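Local coordinates for protein-glutaminase (PDB 3A54) that probably deamidates glutamine side chains of other proteins, releasing ammonia, and is captured here as its precursor form, at residues 43-48 with 194-199. The protein carries 1 engineered substitution. Residues are numbered along the deposited sequence; the frame is centred on the assembly and turned at random.
Engineered in segment 43-48: Q47 (natural residue Ala).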
loop_
_atom_site.group_PDB
_atom_site.type_symbol
_atom_site.label_atom_id
_atom_site.label_comp_id
_atom_site.label_asym_id
_atom_site.label_seq_id
_atom_site.Cartn_x
_atom_site.Cartn_y
_atom_site.Cartn_z
ATOM N N PHE A 43 -5.762 -8.772 0.121
ATOM C CA PHE A 43 -4.567 -9.540 0.439
ATOM C C PHE A 43 -3.492 -8.622 0.996
ATOM O O PHE A 43 -3.526 -7.410 0.779
ATOM C CB PHE A 43 -4.000 -10.227 -0.814
ATOM C CG PHE A 43 -4.908 -11.255 -1.430
ATOM C CD1 PHE A 43 -5.267 -12.392 -0.739
ATOM C CD2 PHE A 43 -5.330 -11.120 -2.733
ATOM C CE1 PHE A 43 -6.082 -13.359 -1.327
ATOM C CE2 PHE A 43 -6.143 -12.076 -3.325
ATOM C CZ PHE A 43 -6.526 -13.189 -2.613
ATOM N N MET A 44 -2.513 -9.196 1.682
ATOM C CA MET A 44 -1.406 -8.392 2.186
ATOM C C MET A 44 -0.674 -7.678 1.052
ATOM O O MET A 44 -0.595 -8.199 -0.072
ATOM C CB MET A 44 -0.411 -9.261 2.962
ATOM C CG MET A 44 0.343 -10.265 2.096
ATOM S SD MET A 44 1.479 -11.323 3.011
ATOM C CE MET A 44 2.783 -10.163 3.381
ATOM N N LEU A 45 -0.170 -6.485 1.375
ATOM C CA LEU A 45 0.691 -5.678 0.510
ATOM C C LEU A 45 -0.014 -5.042 -0.689
ATOM O O LEU A 45 0.011 -3.820 -0.845
ATOM C CB LEU A 45 1.935 -6.460 0.080
ATOM C CG LEU A 45 3.094 -5.626 -0.456
ATOM C CD1 LEU A 45 3.511 -4.558 0.561
ATOM C CD2 LEU A 45 4.271 -6.519 -0.810
ATOM N N THR A 46 -0.637 -5.852 -1.537
ATOM C CA THR A 46 -1.355 -5.284 -2.674
ATOM C C THR A 46 -2.578 -4.493 -2.203
ATOM O O THR A 46 -3.249 -4.893 -1.249
ATOM C CB THR A 46 -1.787 -6.367 -3.694
ATOM O OG1 THR A 46 -2.561 -5.754 -4.733
ATOM C CG2 THR A 46 -2.628 -7.438 -3.027
ATOM N N GLN A 47 -2.860 -3.371 -2.867
ATOM C CA GLN A 47 -4.063 -2.583 -2.590
ATOM C C GLN A 47 -5.292 -3.113 -3.308
ATOM O O GLN A 47 -6.401 -2.624 -3.103
ATOM C CB GLN A 47 -3.874 -1.144 -3.055
ATOM C CG GLN A 47 -2.728 -0.440 -2.413
ATOM C CD GLN A 47 -2.553 0.961 -2.960
ATOM O OE1 GLN A 47 -1.737 1.193 -3.866
ATOM N NE2 GLN A 47 -3.318 1.910 -2.416
ATOM N N GLN A 48 -5.092 -4.094 -4.173
ATOM C CA GLN A 48 -6.190 -4.505 -5.020
ATOM C C GLN A 48 -7.192 -5.433 -4.351
ATOM O O GLN A 48 -6.848 -6.260 -3.509
ATOM C CB GLN A 48 -5.654 -5.086 -6.316
ATOM C CG GLN A 48 -4.784 -4.079 -7.031
ATOM C CD GLN A 48 -4.363 -4.535 -8.393
ATOM O OE1 GLN A 48 -5.194 -4.782 -9.262
ATOM N NE2 GLN A 48 -3.071 -4.641 -8.596
ATOM N N TRP A 194 -9.310 0.595 -3.726
ATOM C CA TRP A 194 -8.241 0.063 -2.891
ATOM C C TRP A 194 -8.797 -0.530 -1.607
ATOM O O TRP A 194 -9.779 -0.018 -1.062
ATOM C CB TRP A 194 -7.328 1.187 -2.419
ATOM C CG TRP A 194 -6.536 1.935 -3.428
ATOM C CD1 TRP A 194 -5.945 1.451 -4.564
ATOM C CD2 TRP A 194 -6.159 3.304 -3.323
ATOM N NE1 TRP A 194 -5.245 2.465 -5.194
ATOM C CE2 TRP A 194 -5.356 3.608 -4.439
ATOM C CE3 TRP A 194 -6.425 4.311 -2.379
ATOM C CZ2 TRP A 194 -4.824 4.875 -4.648
ATOM C CZ3 TRP A 194 -5.909 5.569 -2.592
ATOM C CH2 TRP A 194 -5.103 5.841 -3.713
ATOM N N SER A 195 -8.141 -1.570 -1.100
ATOM C CA SER A 195 -8.454 -2.103 0.230
ATOM C C SER A 195 -7.737 -1.315 1.328
ATOM O O SER A 195 -8.174 -1.309 2.479
ATOM C CB SER A 195 -8.051 -3.571 0.331
ATOM O OG SER A 195 -6.650 -3.705 0.159
ATOM N N TYR A 196 -6.621 -0.680 0.976
ATOM C CA TYR A 196 -5.903 0.193 1.910
ATOM C C TYR A 196 -5.035 1.151 1.116
ATOM O O TYR A 196 -4.844 0.979 -0.094
ATOM C CB TYR A 196 -5.023 -0.622 2.883
ATOM C CG TYR A 196 -3.636 -0.953 2.348
ATOM C CD1 TYR A 196 -3.446 -1.977 1.416
ATOM C CD2 TYR A 196 -2.516 -0.232 2.759
ATOM C CE1 TYR A 196 -2.172 -2.273 0.920
ATOM C CE2 TYR A 196 -1.250 -0.518 2.276
ATOM C CZ TYR A 196 -1.078 -1.539 1.353
ATOM O OH TYR A 196 0.191 -1.819 0.880
ATOM N N HIS A 197 -4.511 2.161 1.795
ATOM C CA HIS A 197 -3.551 3.071 1.192
ATOM C C HIS A 197 -2.553 3.465 2.277
ATOM O O HIS A 197 -2.841 3.325 3.468
ATOM C CB HIS A 197 -4.267 4.285 0.601
ATOM C CG HIS A 197 -3.376 5.195 -0.194
ATOM N ND1 HIS A 197 -2.379 4.728 -1.024
ATOM C CD2 HIS A 197 -3.355 6.546 -0.302
ATOM C CE1 HIS A 197 -1.772 5.753 -1.600
ATOM N NE2 HIS A 197 -2.340 6.869 -1.175
ATOM N N VAL A 198 -1.378 3.927 1.871
ATOM C CA VAL A 198 -0.372 4.385 2.824
ATOM C C VAL A 198 0.357 5.573 2.223
ATOM O O VAL A 198 0.491 5.672 0.996
ATOM C CB VAL A 198 0.627 3.252 3.218
ATOM C CG1 VAL A 198 1.463 2.811 2.024
ATOM C CG2 VAL A 198 1.533 3.672 4.404
ATOM N N ALA A 199 0.801 6.485 3.084
ATOM C CA ALA A 199 1.688 7.570 2.676
ATOM C C ALA A 199 2.563 7.925 3.874
ATOM O O ALA A 199 2.392 7.353 4.957
ATOM C CB ALA A 199 0.896 8.772 2.198
HETATM O O HOH W 1 -5.759 -6.057 -1.058
#
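Q47, an engineered residue, lays its side-chain amide over one face of W194, beside H197, in what looks like the active site of a papain-like fold, where C156, H197 and D217 probably form the Cys-His-Asp triad. Its loop joins strands 38-43 and 49-52, probably in the pro-region, and presents the amide much as a substrate glutamine might lie. With CG anti to the carbonyl carbon (chi1 -59°) and the chain extended beyond it, the amide travels alongside the indole. NE2 stands 3.1 Å above one face of W194, toward the rim, and the amide is nearly parallel to the imidazole of H197. Replacing W194 by an alanine would probably leave that side of the Q47 amide uncovered and the carbonyl of P152 without the indole N-H it receives.

Hydrogen bonds fix the same amide at both ends. NE2 donates to Y196 O at 2.9 Å, nearly straight (166°) and onto a lone pair in the carbonyl plane, while OE1 accepts from the backbone N of C156, consistent with an oxyanion-hole position. Backbone pairing adds S195 N to Q47 O at 2.9 Å.

A water, accepting from F43 N, lies 2.8 Å from S195 OG and bridges the segments. Beyond it, the Y196 ring turns its edge to the carbonyls of L45 and T46, and OH donates to L45 O at 2.6 Å, tilted 21° from the carbonyl plane.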